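Local structure of Aac(6')-ib (Escherichia coli, 2BUE) at residues A[31-44]-A[58-70]. The protein probably transfers the acetyl group of acetyl-CoA to the 6'-amino group of aminoglycoside antibiotics such as kanamycin B, which confers resistance. The protein carries 2 engineered substitutions. Sequence-based numbering, arbitrary orientation.
Sequences MTEHDLAMLYEWLN and RPTLADVQEQYLP. With RIO (ribostamycin), chain C.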
loop_
_atom_site.group_PDB
_atom_site.type_symbol
_atom_site.label_atom_id
_atom_site.label_comp_id
_atom_site.label_asym_id
_atom_site.label_seq_id
_atom_site.Cartn_x
_atom_site.Cartn_y
_atom_site.Cartn_z
ATOM N N MET A 31 -3.070 -6.995 -10.124
ATOM C CA MET A 31 -4.175 -6.324 -10.795
ATOM C C MET A 31 -3.934 -6.350 -12.308
ATOM O O MET A 31 -2.790 -6.275 -12.762
ATOM C CB MET A 31 -4.242 -4.868 -10.318
ATOM C CG MET A 31 -5.565 -4.198 -10.697
ATOM S SD MET A 31 -5.693 -2.489 -10.194
ATOM C CE MET A 31 -4.671 -1.659 -11.375
ATOM N N THR A 32 -5.018 -6.454 -13.063
ATOM C CA THR A 32 -4.961 -6.395 -14.521
ATOM C C THR A 32 -5.789 -5.225 -15.034
ATOM O O THR A 32 -6.599 -4.641 -14.288
ATOM C CB THR A 32 -5.494 -7.708 -15.156
ATOM O OG1 THR A 32 -6.923 -7.723 -15.088
ATOM C CG2 THR A 32 -4.925 -8.968 -14.434
ATOM N N GLU A 33 -5.621 -4.909 -16.321
ATOM C CA GLU A 33 -6.490 -3.909 -16.976
ATOM C C GLU A 33 -8.001 -4.182 -16.806
ATOM O O GLU A 33 -8.807 -3.246 -16.820
ATOM C CB GLU A 33 -6.147 -3.752 -18.469
ATOM C CG GLU A 33 -6.420 -5.000 -19.277
ATOM C CD GLU A 33 -6.008 -4.874 -20.736
ATOM O OE1 GLU A 33 -5.970 -3.734 -21.266
ATOM O OE2 GLU A 33 -5.723 -5.932 -21.344
ATOM N N HIS A 34 -8.385 -5.450 -16.645
ATOM C CA HIS A 34 -9.791 -5.829 -16.419
ATOM C C HIS A 34 -10.372 -5.402 -15.077
ATOM O O HIS A 34 -11.586 -5.438 -14.891
ATOM C CB HIS A 34 -9.970 -7.331 -16.624
ATOM C CG HIS A 34 -9.437 -7.792 -17.937
ATOM N ND1 HIS A 34 -10.057 -7.486 -19.129
ATOM C CD2 HIS A 34 -8.303 -8.455 -18.258
ATOM C CE1 HIS A 34 -9.347 -7.980 -20.130
ATOM N NE2 HIS A 34 -8.277 -8.569 -19.628
ATOM N N ASP A 35 -9.495 -5.001 -14.151
ATOM C CA ASP A 35 -9.897 -4.547 -12.828
ATOM C C ASP A 35 -10.126 -3.029 -12.742
ATOM O O ASP A 35 -10.555 -2.527 -11.692
ATOM C CB ASP A 35 -8.824 -4.935 -11.793
ATOM C CG ASP A 35 -8.654 -6.452 -11.657
ATOM O OD1 ASP A 35 -9.683 -7.165 -11.547
ATOM O OD2 ASP A 35 -7.489 -6.910 -11.679
ATOM N N LEU A 36 -9.830 -2.304 -13.818
ATOM C CA LEU A 36 -9.768 -0.842 -13.741
ATOM C C LEU A 36 -11.145 -0.225 -13.497
ATOM O O LEU A 36 -11.266 0.725 -12.718
ATOM C CB LEU A 36 -9.094 -0.227 -14.965
ATOM C CG LEU A 36 -7.603 -0.578 -15.104
ATOM C CD1 LEU A 36 -7.139 -0.205 -16.487
ATOM C CD2 LEU A 36 -6.743 0.149 -14.058
ATOM N N ALA A 37 -12.174 -0.779 -14.130
ATOM C CA ALA A 37 -13.547 -0.267 -13.889
ATOM C C ALA A 37 -13.944 -0.396 -12.421
ATOM O O ALA A 37 -14.500 0.561 -11.814
ATOM C CB ALA A 37 -14.564 -1.005 -14.785
ATOM N N MET A 38 -13.638 -1.571 -11.856
ATOM C CA MET A 38 -13.872 -1.853 -10.433
ATOM C C MET A 38 -13.072 -0.903 -9.536
ATOM O O MET A 38 -13.616 -0.315 -8.591
ATOM C CB MET A 38 -13.526 -3.311 -10.123
ATOM C CG MET A 38 -13.680 -3.673 -8.647
ATOM S SD MET A 38 -13.237 -5.397 -8.349
ATOM C CE MET A 38 -11.473 -5.411 -8.618
ATOM N N LEU A 39 -11.793 -0.723 -9.837
ATOM C CA LEU A 39 -10.958 0.220 -9.070
ATOM C C LEU A 39 -11.525 1.660 -9.120
ATOM O O LEU A 39 -11.580 2.357 -8.098
ATOM C CB LEU A 39 -9.505 0.148 -9.555
ATOM C CG LEU A 39 -8.540 1.065 -8.807
ATOM C CD1 LEU A 39 -8.464 0.641 -7.321
ATOM C CD2 LEU A 39 -7.176 1.031 -9.523
ATOM N N TYR A 40 -11.981 2.076 -10.300
ATOM C CA TYR A 40 -12.635 3.383 -10.462
ATOM C C TYR A 40 -13.830 3.517 -9.505
ATOM O O TYR A 40 -13.948 4.508 -8.765
ATOM C CB TYR A 40 -13.045 3.572 -11.933
ATOM C CG TYR A 40 -14.118 4.619 -12.133
ATOM C CD1 TYR A 40 -13.854 5.982 -11.925
ATOM C CD2 TYR A 40 -15.406 4.241 -12.502
ATOM C CE1 TYR A 40 -14.872 6.937 -12.105
ATOM C CE2 TYR A 40 -16.416 5.185 -12.701
ATOM C CZ TYR A 40 -16.145 6.521 -12.503
ATOM O OH TYR A 40 -17.129 7.459 -12.681
ATOM N N GLU A 41 -14.706 2.513 -9.502
ATOM C CA GLU A 41 -15.823 2.509 -8.569
ATOM C C GLU A 41 -15.320 2.678 -7.117
ATOM O O GLU A 41 -15.800 3.564 -6.392
ATOM C CB GLU A 41 -16.685 1.256 -8.722
ATOM C CG GLU A 41 -17.808 1.258 -7.709
ATOM C CD GLU A 41 -18.788 0.101 -7.853
ATOM O OE1 GLU A 41 -18.611 -0.758 -8.742
ATOM O OE2 GLU A 41 -19.744 0.088 -7.034
ATOM N N TRP A 42 -14.353 1.841 -6.721
ATOM C CA TRP A 42 -13.764 1.914 -5.371
ATOM C C TRP A 42 -13.215 3.292 -5.009
ATOM O O TRP A 42 -13.476 3.802 -3.904
ATOM C CB TRP A 42 -12.646 0.879 -5.224
ATOM C CG TRP A 42 -13.113 -0.543 -5.235
ATOM C CD1 TRP A 42 -14.407 -1.003 -5.237
ATOM C CD2 TRP A 42 -12.268 -1.693 -5.212
ATOM N NE1 TRP A 42 -14.413 -2.390 -5.224
ATOM C CE2 TRP A 42 -13.109 -2.834 -5.206
ATOM C CE3 TRP A 42 -10.869 -1.868 -5.196
ATOM C CZ2 TRP A 42 -12.596 -4.150 -5.174
ATOM C CZ3 TRP A 42 -10.352 -3.176 -5.167
ATOM C CH2 TRP A 42 -11.223 -4.300 -5.143
ATOM N N LEU A 43 -12.440 3.886 -5.916
ATOM C CA LEU A 43 -11.762 5.150 -5.644
ATOM C C LEU A 43 -12.728 6.333 -5.474
ATOM O O LEU A 43 -12.334 7.415 -5.043
ATOM C CB LEU A 43 -10.685 5.456 -6.704
ATOM C CG LEU A 43 -9.486 4.495 -6.687
ATOM C CD1 LEU A 43 -8.606 4.833 -7.873
ATOM C CD2 LEU A 43 -8.693 4.628 -5.364
ATOM N N ASN A 44 -13.990 6.102 -5.825
ATOM C CA ASN A 44 -15.036 7.099 -5.633
ATOM C C ASN A 44 -15.998 6.808 -4.477
ATOM O O ASN A 44 -17.024 7.507 -4.307
ATOM C CB ASN A 44 -15.778 7.310 -6.963
ATOM C CG ASN A 44 -14.955 8.136 -7.945
ATOM O OD1 ASN A 44 -14.907 9.368 -7.849
ATOM N ND2 ASN A 44 -14.304 7.467 -8.888
ATOM N N ARG A 58 -11.384 11.485 -6.170
ATOM C CA ARG A 58 -12.518 11.321 -7.082
ATOM C C ARG A 58 -12.116 11.357 -8.557
ATOM O O ARG A 58 -12.632 12.181 -9.339
ATOM C CB ARG A 58 -13.621 12.331 -6.772
ATOM C CG ARG A 58 -14.217 12.095 -5.406
ATOM C CD ARG A 58 -15.529 12.819 -5.216
ATOM N NE ARG A 58 -16.188 12.395 -3.976
ATOM C CZ ARG A 58 -16.823 11.238 -3.814
ATOM N NH1 ARG A 58 -17.378 10.947 -2.637
ATOM N NH2 ARG A 58 -16.893 10.360 -4.815
ATOM N N PRO A 59 -11.238 10.426 -8.962
ATOM C CA PRO A 59 -10.788 10.371 -10.346
ATOM C C PRO A 59 -11.920 9.929 -11.266
ATOM O O PRO A 59 -12.800 9.148 -10.856
ATOM C CB PRO A 59 -9.726 9.274 -10.320
ATOM C CG PRO A 59 -10.200 8.365 -9.228
ATOM C CD PRO A 59 -10.703 9.306 -8.162
ATOM N N THR A 60 -11.889 10.412 -12.498
ATOM C CA THR A 60 -12.824 9.939 -13.520
ATOM C C THR A 60 -12.396 8.531 -13.945
ATOM O O THR A 60 -11.285 8.081 -13.625
ATOM C CB THR A 60 -12.781 10.838 -14.775
ATOM O OG1 THR A 60 -11.478 10.728 -15.367
ATOM C CG2 THR A 60 -13.131 12.289 -14.448
ATOM N N LEU A 61 -13.253 7.843 -14.684
ATOM C CA LEU A 61 -12.886 6.541 -15.230
ATOM C C LEU A 61 -11.624 6.665 -16.093
ATOM O O LEU A 61 -10.700 5.844 -15.968
ATOM C CB LEU A 61 -14.059 5.957 -16.045
ATOM C CG LEU A 61 -13.769 4.632 -16.755
ATOM C CD1 LEU A 61 -13.356 3.510 -15.767
ATOM C CD2 LEU A 61 -14.973 4.217 -17.592
ATOM N N ALA A 62 -11.584 7.688 -16.956
ATOM C CA ALA A 62 -10.396 7.925 -17.807
ATOM C C ALA A 62 -9.135 8.133 -16.965
ATOM O O ALA A 62 -8.062 7.603 -17.306
ATOM C CB ALA A 62 -10.609 9.137 -18.718
ATOM N N ASP A 63 -9.250 8.924 -15.896
ATOM C CA ASP A 63 -8.120 9.129 -14.958
ATOM C C ASP A 63 -7.597 7.787 -14.464
ATOM O O ASP A 63 -6.379 7.515 -14.503
ATOM C CB ASP A 63 -8.548 9.945 -13.742
ATOM C CG ASP A 63 -8.765 11.417 -14.047
ATOM O OD1 ASP A 63 -8.298 11.898 -15.111
ATOM O OD2 ASP A 63 -9.410 12.077 -13.198
ATOM N N VAL A 64 -8.511 6.929 -14.015
ATOM C CA VAL A 64 -8.089 5.646 -13.431
ATOM C C VAL A 64 -7.488 4.759 -14.519
ATOM O O VAL A 64 -6.472 4.076 -14.300
ATOM C CB VAL A 64 -9.243 4.934 -12.688
ATOM C CG1 VAL A 64 -8.808 3.526 -12.212
ATOM C CG2 VAL A 64 -9.715 5.750 -11.494
ATOM N N GLN A 65 -8.109 4.755 -15.698
ATOM C CA GLN A 65 -7.563 4.006 -16.827
ATOM C C GLN A 65 -6.161 4.452 -17.237
ATOM O O GLN A 65 -5.326 3.603 -17.575
ATOM C CB GLN A 65 -8.517 4.044 -18.025
ATOM C CG GLN A 65 -9.801 3.263 -17.761
ATOM C CD GLN A 65 -10.874 3.551 -18.808
ATOM O OE1 GLN A 65 -10.919 4.652 -19.381
ATOM N NE2 GLN A 65 -11.738 2.569 -19.054
ATOM N N GLU A 66 -5.928 5.763 -17.225
ATOM C CA GLU A 66 -4.649 6.356 -17.632
ATOM C C GLU A 66 -3.559 6.224 -16.580
ATOM O O GLU A 66 -2.369 6.151 -16.928
ATOM C CB GLU A 66 -4.837 7.838 -17.967
ATOM C CG GLU A 66 -5.706 8.031 -19.194
ATOM C CD GLU A 66 -6.102 9.481 -19.455
ATOM O OE1 GLU A 66 -5.735 10.389 -18.669
ATOM O OE2 GLU A 66 -6.784 9.702 -20.482
ATOM N N GLN A 67 -3.955 6.211 -15.313
ATOM C CA GLN A 67 -3.008 6.297 -14.199
ATOM C C GLN A 67 -2.709 4.957 -13.545
ATOM O O GLN A 67 -1.603 4.765 -13.004
ATOM C CB GLN A 67 -3.510 7.280 -13.144
ATOM C CG GLN A 67 -3.473 8.716 -13.675
ATOM C CD GLN A 67 -4.198 9.710 -12.811
ATOM O OE1 GLN A 67 -4.188 9.621 -11.580
ATOM N NE2 GLN A 67 -4.827 10.688 -13.455
ATOM N N TYR A 68 -3.680 4.046 -13.588
ATOM C CA TYR A 68 -3.549 2.773 -12.860
ATOM C C TYR A 68 -3.374 1.548 -13.765
ATOM O O TYR A 68 -3.254 0.419 -13.266
ATOM C CB TYR A 68 -4.713 2.538 -11.880
ATOM C CG TYR A 68 -4.701 3.458 -10.682
ATOM C CD1 TYR A 68 -4.115 3.044 -9.474
ATOM C CD2 TYR A 68 -5.269 4.732 -10.749
ATOM C CE1 TYR A 68 -4.122 3.857 -8.365
ATOM C CE2 TYR A 68 -5.260 5.587 -9.638
ATOM C CZ TYR A 68 -4.680 5.137 -8.451
ATOM O OH TYR A 68 -4.671 5.963 -7.347
ATOM N N LEU A 69 -3.349 1.753 -15.089
ATOM C CA LEU A 69 -3.055 0.641 -15.992
ATOM C C LEU A 69 -1.723 0.058 -15.533
ATOM O O LEU A 69 -0.789 0.829 -15.330
ATOM C CB LEU A 69 -2.940 1.141 -17.430
ATOM C CG LEU A 69 -2.754 0.063 -18.506
ATOM C CD1 LEU A 69 -3.970 -0.860 -18.614
ATOM C CD2 LEU A 69 -2.426 0.764 -19.843
ATOM N N PRO A 70 -1.662 -1.277 -15.296
ATOM C CA PRO A 70 -0.424 -1.846 -14.744
ATOM C C PRO A 70 0.847 -1.436 -15.508
ATOM O O PRO A 70 1.862 -1.128 -14.894
ATOM C CB PRO A 70 -0.697 -3.362 -14.736
ATOM C CG PRO A 70 -2.185 -3.444 -14.479
ATOM C CD PRO A 70 -2.725 -2.293 -15.383
HETATM O O1 RIO C . -1.771 5.714 -6.273
HETATM C C1 RIO C . -1.091 5.402 -7.497
HETATM C C2 RIO C . -0.389 6.670 -7.999
HETATM O O2 RIO C . -0.005 7.536 -6.911
HETATM C C3 RIO C . 1.341 7.233 -6.511
HETATM O O3 RIO C . 1.352 6.536 -5.248
HETATM C C4 RIO C . 2.202 7.180 -4.219
HETATM C C5 RIO C . 3.683 6.713 -4.316
HETATM O O4 RIO C . 4.241 7.091 -5.562
HETATM C C6 RIO C . 4.577 7.227 -3.173
HETATM N N1 RIO C . 5.913 6.571 -3.275
HETATM C C7 RIO C . 3.944 6.881 -1.798
HETATM C C8 RIO C . 2.516 7.460 -1.705
HETATM N N2 RIO C . 1.978 7.176 -0.345
HETATM C C9 RIO C . 1.596 6.855 -2.822
HETATM O O5 RIO C . 0.339 7.584 -2.712
HETATM C C10 RIO C . -0.817 6.762 -2.885
HETATM O O6 RIO C . -1.191 6.155 -1.672
HETATM C C11 RIO C . -1.716 7.056 -0.633
HETATM C C12 RIO C . -2.206 6.143 0.516
HETATM N N3 RIO C . -1.066 5.655 1.308
HETATM C C13 RIO C . -2.884 7.931 -1.182
HETATM O O7 RIO C . -3.229 8.900 -0.164
HETATM C C14 RIO C . -2.446 8.647 -2.483
HETATM O O8 RIO C . -3.491 9.503 -3.027
HETATM C C15 RIO C . -1.943 7.630 -3.521
HETATM N N4 RIO C . -1.461 8.275 -4.742
HETATM C C16 RIO C . 1.956 6.419 -7.679
HETATM O O9 RIO C . 3.042 7.182 -8.180
HETATM C C17 RIO C . 0.884 6.448 -8.784
HETATM O O10 RIO C . 1.118 7.632 -9.595
HETATM O O HOH W 1 -15.985 8.969 -14.696
HETATM O O HOH W 2 -10.084 8.897 -4.571
HETATM O O HOH W 3 -17.057 10.984 -7.350
#
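Helices 36-43 and 61-68 run at 120° to each other, with axes 9.1 Å apart, and their nearest CA atoms pair Leu36 with Gln65 and Tyr40 with Leu61. Val64 is the knob in a hole made by Leu36, Leu39, Tyr40 and Leu43. The Tyr40 ring lies flat on the start of helix 61-68: Leu61 CB sits squarely over one face, 3.9 Å from the centroid, while Pro59 O comes in at the edge. A water joins Tyr40 OH to Leu61 N. The Asn44 amide bridges the two segments. Its ND2 gives an almost straight bond to Pro59 O (3.0 Å, 172°), lying in both the amide and carbonyl planes, and a second to Tyr40 O. Arg58 stretches back so that NH2 donates to Asn44 O (2.9 Å), and another water links NH2 with Asn44 OD1. In this GNAT fold, segment 58-70 gives Tyr68 to the ribostamycin pocket, and helix 36-43 packs behind it. Tyr68 has CG anti to its carbonyl carbon (chi1 -70°), which lays the ring against Leu39 CD2 and Leu43 CD1; its OH accepts from ribostamycin O1 (3.1 Å) and is also hydrogen-bonded to Trp52 NE1. Farther along, Leu69 CD1 rests on Leu36 CD1.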